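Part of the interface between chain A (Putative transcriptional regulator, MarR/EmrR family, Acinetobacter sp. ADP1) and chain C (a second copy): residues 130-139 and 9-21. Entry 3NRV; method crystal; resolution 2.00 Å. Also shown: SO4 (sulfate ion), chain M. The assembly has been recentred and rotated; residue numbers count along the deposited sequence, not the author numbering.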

# COMPACT_ATOMS: atom_id res chain seq x y z
N GLU A 130 -20.11 14.23 4.30
CA GLU A 130 -19.38 13.02 3.92
C GLU A 130 -17.86 13.23 4.07
O GLU A 130 -17.15 12.34 4.51
CB GLU A 130 -19.69 12.62 2.48
CG GLU A 130 -21.15 12.32 2.20
CD GLU A 130 -21.38 11.97 0.74
OE1 GLU A 130 -21.42 12.88 -0.10
OE2 GLU A 130 -21.50 10.77 0.42
N LYS A 131 -17.38 14.39 3.66
CA LYS A 131 -15.97 14.72 3.87
C LYS A 131 -15.64 14.68 5.34
O LYS A 131 -14.64 14.08 5.74
CB LYS A 131 -15.61 16.08 3.27
CG LYS A 131 -15.58 16.04 1.75
CD LYS A 131 -15.02 17.31 1.15
CE LYS A 131 -16.02 18.44 1.21
NZ LYS A 131 -15.65 19.52 0.27
N ASP A 132 -16.49 15.29 6.16
CA ASP A 132 -16.29 15.23 7.60
C ASP A 132 -16.17 13.80 8.10
O ASP A 132 -15.29 13.49 8.89
CB ASP A 132 -17.42 15.94 8.34
CG ASP A 132 -17.39 17.45 8.14
OD1 ASP A 132 -16.37 17.99 7.66
OD2 ASP A 132 -18.40 18.10 8.48
N GLN A 133 -17.09 12.93 7.67
CA GLN A 133 -17.05 11.53 8.10
C GLN A 133 -15.76 10.86 7.64
O GLN A 133 -15.15 10.11 8.39
CB GLN A 133 -18.26 10.74 7.56
CG GLN A 133 -19.49 10.80 8.44
CD GLN A 133 -19.24 10.22 9.82
OE1 GLN A 133 -18.86 9.05 9.98
NE2 GLN A 133 -19.47 11.04 10.84
N LEU A 134 -15.37 11.11 6.40
CA LEU A 134 -14.14 10.52 5.87
C LEU A 134 -12.96 10.85 6.78
O LEU A 134 -12.18 9.97 7.17
CB LEU A 134 -13.89 11.01 4.46
CG LEU A 134 -12.56 10.53 3.88
CD1 LEU A 134 -12.57 9.01 3.75
CD2 LEU A 134 -12.31 11.20 2.52
N PHE A 135 -12.82 12.12 7.14
CA PHE A 135 -11.66 12.49 7.94
C PHE A 135 -11.75 12.02 9.38
O PHE A 135 -10.73 11.72 10.01
CB PHE A 135 -11.36 13.98 7.81
CG PHE A 135 -10.82 14.34 6.47
CD1 PHE A 135 -9.57 13.88 6.07
CD2 PHE A 135 -11.56 15.11 5.59
CE1 PHE A 135 -9.08 14.19 4.82
CE2 PHE A 135 -11.07 15.43 4.35
CZ PHE A 135 -9.83 14.97 3.96
N ILE A 136 -12.97 11.90 9.89
CA ILE A 136 -13.16 11.33 11.21
C ILE A 136 -12.68 9.89 11.20
O ILE A 136 -11.96 9.46 12.09
CB ILE A 136 -14.63 11.39 11.65
CG1 ILE A 136 -15.00 12.82 12.05
CG2 ILE A 136 -14.88 10.44 12.82
CD1 ILE A 136 -16.51 13.07 12.17
N LEU A 137 -13.09 9.14 10.18
CA LEU A 137 -12.76 7.72 10.12
C LEU A 137 -11.26 7.50 9.88
O LEU A 137 -10.65 6.63 10.48
CB LEU A 137 -13.62 7.02 9.05
CG LEU A 137 -15.12 7.02 9.37
CD1 LEU A 137 -15.93 6.31 8.27
CD2 LEU A 137 -15.40 6.39 10.73
N LEU A 138 -10.67 8.32 9.00
CA LEU A 138 -9.25 8.19 8.72
C LEU A 138 -8.44 8.46 9.99
O LEU A 138 -7.42 7.81 10.24
CB LEU A 138 -8.81 9.14 7.60
CG LEU A 138 -9.26 8.75 6.18
CD1 LEU A 138 -8.93 9.84 5.17
CD2 LEU A 138 -8.63 7.41 5.75
N LYS A 139 -8.91 9.41 10.79
CA LYS A 139 -8.23 9.72 12.05
C LYS A 139 -8.31 8.55 13.02
O LYS A 139 -7.33 8.24 13.70
CB LYS A 139 -8.78 11.00 12.69
CG LYS A 139 -8.09 11.34 14.01
CD LYS A 139 -8.63 12.62 14.64
CE LYS A 139 -7.99 13.87 14.04
NZ LYS A 139 -8.05 15.04 14.97
N ILE C 9 -2.14 19.50 6.47
CA ILE C 9 -2.64 18.58 5.46
C ILE C 9 -3.65 17.61 6.08
O ILE C 9 -3.91 16.53 5.53
CB ILE C 9 -1.49 17.82 4.75
CG1 ILE C 9 -0.52 17.21 5.76
CG2 ILE C 9 -0.73 18.75 3.80
CD1 ILE C 9 0.63 16.46 5.09
N ASP C 10 -4.23 18.01 7.20
CA ASP C 10 -5.27 17.25 7.87
C ASP C 10 -6.45 16.93 6.96
O ASP C 10 -7.02 15.85 7.04
CB ASP C 10 -5.79 18.00 9.09
CG ASP C 10 -4.74 18.20 10.16
OD1 ASP C 10 -3.61 17.68 9.98
OD2 ASP C 10 -5.04 18.87 11.16
N ARG C 11 -6.81 17.88 6.10
CA ARG C 11 -7.95 17.69 5.21
C ARG C 11 -7.49 17.35 3.81
O ARG C 11 -8.22 17.56 2.84
CB ARG C 11 -8.85 18.92 5.21
CG ARG C 11 -9.18 19.45 6.60
CD ARG C 11 -10.19 18.58 7.33
NE ARG C 11 -11.51 18.65 6.71
CZ ARG C 11 -12.62 18.12 7.23
NH1 ARG C 11 -12.57 17.49 8.40
NH2 ARG C 11 -13.77 18.23 6.58
N HIS C 12 -6.28 16.82 3.71
CA HIS C 12 -5.74 16.35 2.43
C HIS C 12 -5.92 14.83 2.37
O HIS C 12 -5.17 14.08 3.01
CB HIS C 12 -4.25 16.73 2.35
CG HIS C 12 -3.67 16.63 0.98
ND1 HIS C 12 -3.59 15.44 0.28
CD2 HIS C 12 -3.08 17.56 0.19
CE1 HIS C 12 -3.00 15.64 -0.88
NE2 HIS C 12 -2.68 16.92 -0.97
N ALA C 13 -6.92 14.38 1.61
CA ALA C 13 -7.31 12.98 1.59
C ALA C 13 -6.17 12.09 1.12
O ALA C 13 -5.88 11.07 1.75
CB ALA C 13 -8.53 12.77 0.72
N THR C 14 -5.55 12.46 0.01
CA THR C 14 -4.42 11.69 -0.51
C THR C 14 -3.32 11.56 0.55
O THR C 14 -2.83 10.45 0.81
CB THR C 14 -3.88 12.32 -1.80
OG1 THR C 14 -4.87 12.22 -2.82
CG2 THR C 14 -2.62 11.60 -2.25
N ALA C 15 -2.95 12.67 1.17
CA ALA C 15 -1.87 12.67 2.16
C ALA C 15 -2.24 11.81 3.36
O ALA C 15 -1.44 11.01 3.82
CB ALA C 15 -1.55 14.09 2.62
N GLN C 16 -3.45 12.00 3.88
CA GLN C 16 -3.89 11.22 5.03
C GLN C 16 -3.88 9.72 4.70
O GLN C 16 -3.42 8.90 5.50
CB GLN C 16 -5.30 11.63 5.46
CG GLN C 16 -5.38 12.96 6.18
CD GLN C 16 -4.32 13.10 7.25
OE1 GLN C 16 -4.11 12.20 8.07
NE2 GLN C 16 -3.64 14.23 7.25
N ILE C 17 -4.41 9.37 3.54
CA ILE C 17 -4.54 7.97 3.16
C ILE C 17 -3.15 7.36 2.94
O ILE C 17 -2.90 6.22 3.32
CB ILE C 17 -5.40 7.80 1.92
CG1 ILE C 17 -6.88 7.96 2.32
CG2 ILE C 17 -5.17 6.43 1.28
CD1 ILE C 17 -7.79 8.16 1.15
N ASN C 18 -2.25 8.14 2.33
CA ASN C 18 -0.90 7.65 2.10
C ASN C 18 -0.08 7.46 3.37
O ASN C 18 0.65 6.48 3.49
CB ASN C 18 -0.17 8.48 1.04
CG ASN C 18 -0.36 7.90 -0.35
OD1 ASN C 18 0.47 7.11 -0.82
ND2 ASN C 18 -1.46 8.23 -0.98
N MSE C 19 -0.22 8.36 4.33
CA MSE C 19 0.54 8.19 5.57
C MSE C 19 -0.01 7.04 6.40
O MSE C 19 0.74 6.33 7.05
CB MSE C 19 0.52 9.48 6.36
CG MSE C 19 1.31 10.56 5.67
SE MSE C 19 1.64 12.00 6.90
CE MSE C 19 -0.13 12.86 6.79
N LEU C 20 -1.33 6.90 6.37
CA LEU C 20 -1.97 5.76 7.02
C LEU C 20 -1.47 4.47 6.39
O LEU C 20 -0.94 3.60 7.07
CB LEU C 20 -3.49 5.84 6.83
CG LEU C 20 -4.31 4.62 7.24
CD1 LEU C 20 -4.13 4.28 8.73
CD2 LEU C 20 -5.78 4.85 6.90
N ALA C 21 -1.64 4.36 5.08
CA ALA C 21 -1.27 3.15 4.35
C ALA C 21 0.22 2.84 4.50
O ALA C 21 0.59 1.71 4.80
CB ALA C 21 -1.64 3.30 2.88
S SO4 M . -13.02 20.17 3.63
O1 SO4 M . -13.67 20.94 2.56
O2 SO4 M . -12.57 21.08 4.68
O3 SO4 M . -13.97 19.21 4.18
O4 SO4 M . -11.86 19.46 3.09
O HOH W 1 -14.07 15.65 9.90

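Residues 130-139 of chain A lie within a continuous helix, while the facing stretch of chain C begins as a type I turn, I9(C) to H12(C), and becomes helical from A13(C) onward. The two helices run in nearly the same direction, with 20° between their axes and a closest approach of 10.6 Å. That spacing leaves room for side chains between the backbones. F135(A) CA lies 6.9 Å from R11(C) CA, and L138(A) CA lies 7.2 Å from Q16(C) CA, so the first meets the turn and the second meets the helix. Together the stretches bury 455 Å².

F135(A) contributes most to this area. With chi1 at -71° (m) and chi2 at -67°, its ring reaches the turn and the start of the chain C helix. R11(C) CA lies over one face, 3.9 Å from the ring centroid and 24° off the normal, in a CH-pi contact. At the ring edge, F135(A) CZ is 3.8 Å from A13(C) N and F135(A) CE1 is 4.1 Å from Q16(C) CG. The ring also packs tightly against turn backbone, with F135(A) CZ 3.2 Å from R11(C) O.

R11(C) folds over one face of this ring. Its CA-to-CB bond points sideways, but three successive m torsions (chi1 -48°, chi2 -75°, chi3 -68°) curl the chain so that the guanidinium comes back to chain A, where F135(A) CD2 sits over one guanidinium face, 3.6 Å from R11(C) CZ. The face thus meets an aromatic ring while the polar edge stays free to bond. R11(C) NH2 donates to D132(A) OD1 at 2.8 Å, a hydrogen bond within a salt bridge. The CA-to-CB bond of D132(A) points away, yet chi1 at -69° (m) brings its carboxylate within reach. Water 1 adds a second link, donating to D132(A) O at 2.7 Å and accepting from R11(C) NH1 at 2.8 Å. A sulfate, probably from the crystallisation liquor, takes a hydrogen bond from R11(C) NH2 to its O3 at 2.6 Å and weak ones from R11(C) NE to O2 and K131(A) NZ to O1, both at 3.3 Å.

One turn further along, the contact becomes apolar. L138(A), in the mt rotamer (-73°, 173°), extends toward chain C and places CD2 3.9 Å from I17(C) CG1 and 4.0 Å from L20(C) CD2. I17(C) starts sideways, but its m,t conformation carries its end nearer; L20(C) points toward chain A with chi1 t and chi2 p.

Bonds within chain C hold the turn against its helix. H12(C), at the N-cap position with chi1 t, turns its side chain back so that ND1 accepts from A15(C) N at 3.0 Å, satisfying an amide in the first helical turn. Q16(C) bends through two m torsions (-74°, -46°), letting NE2 donate to I9(C) O at 2.9 Å while its CB lies 4.1 Å from L138(A) CD1.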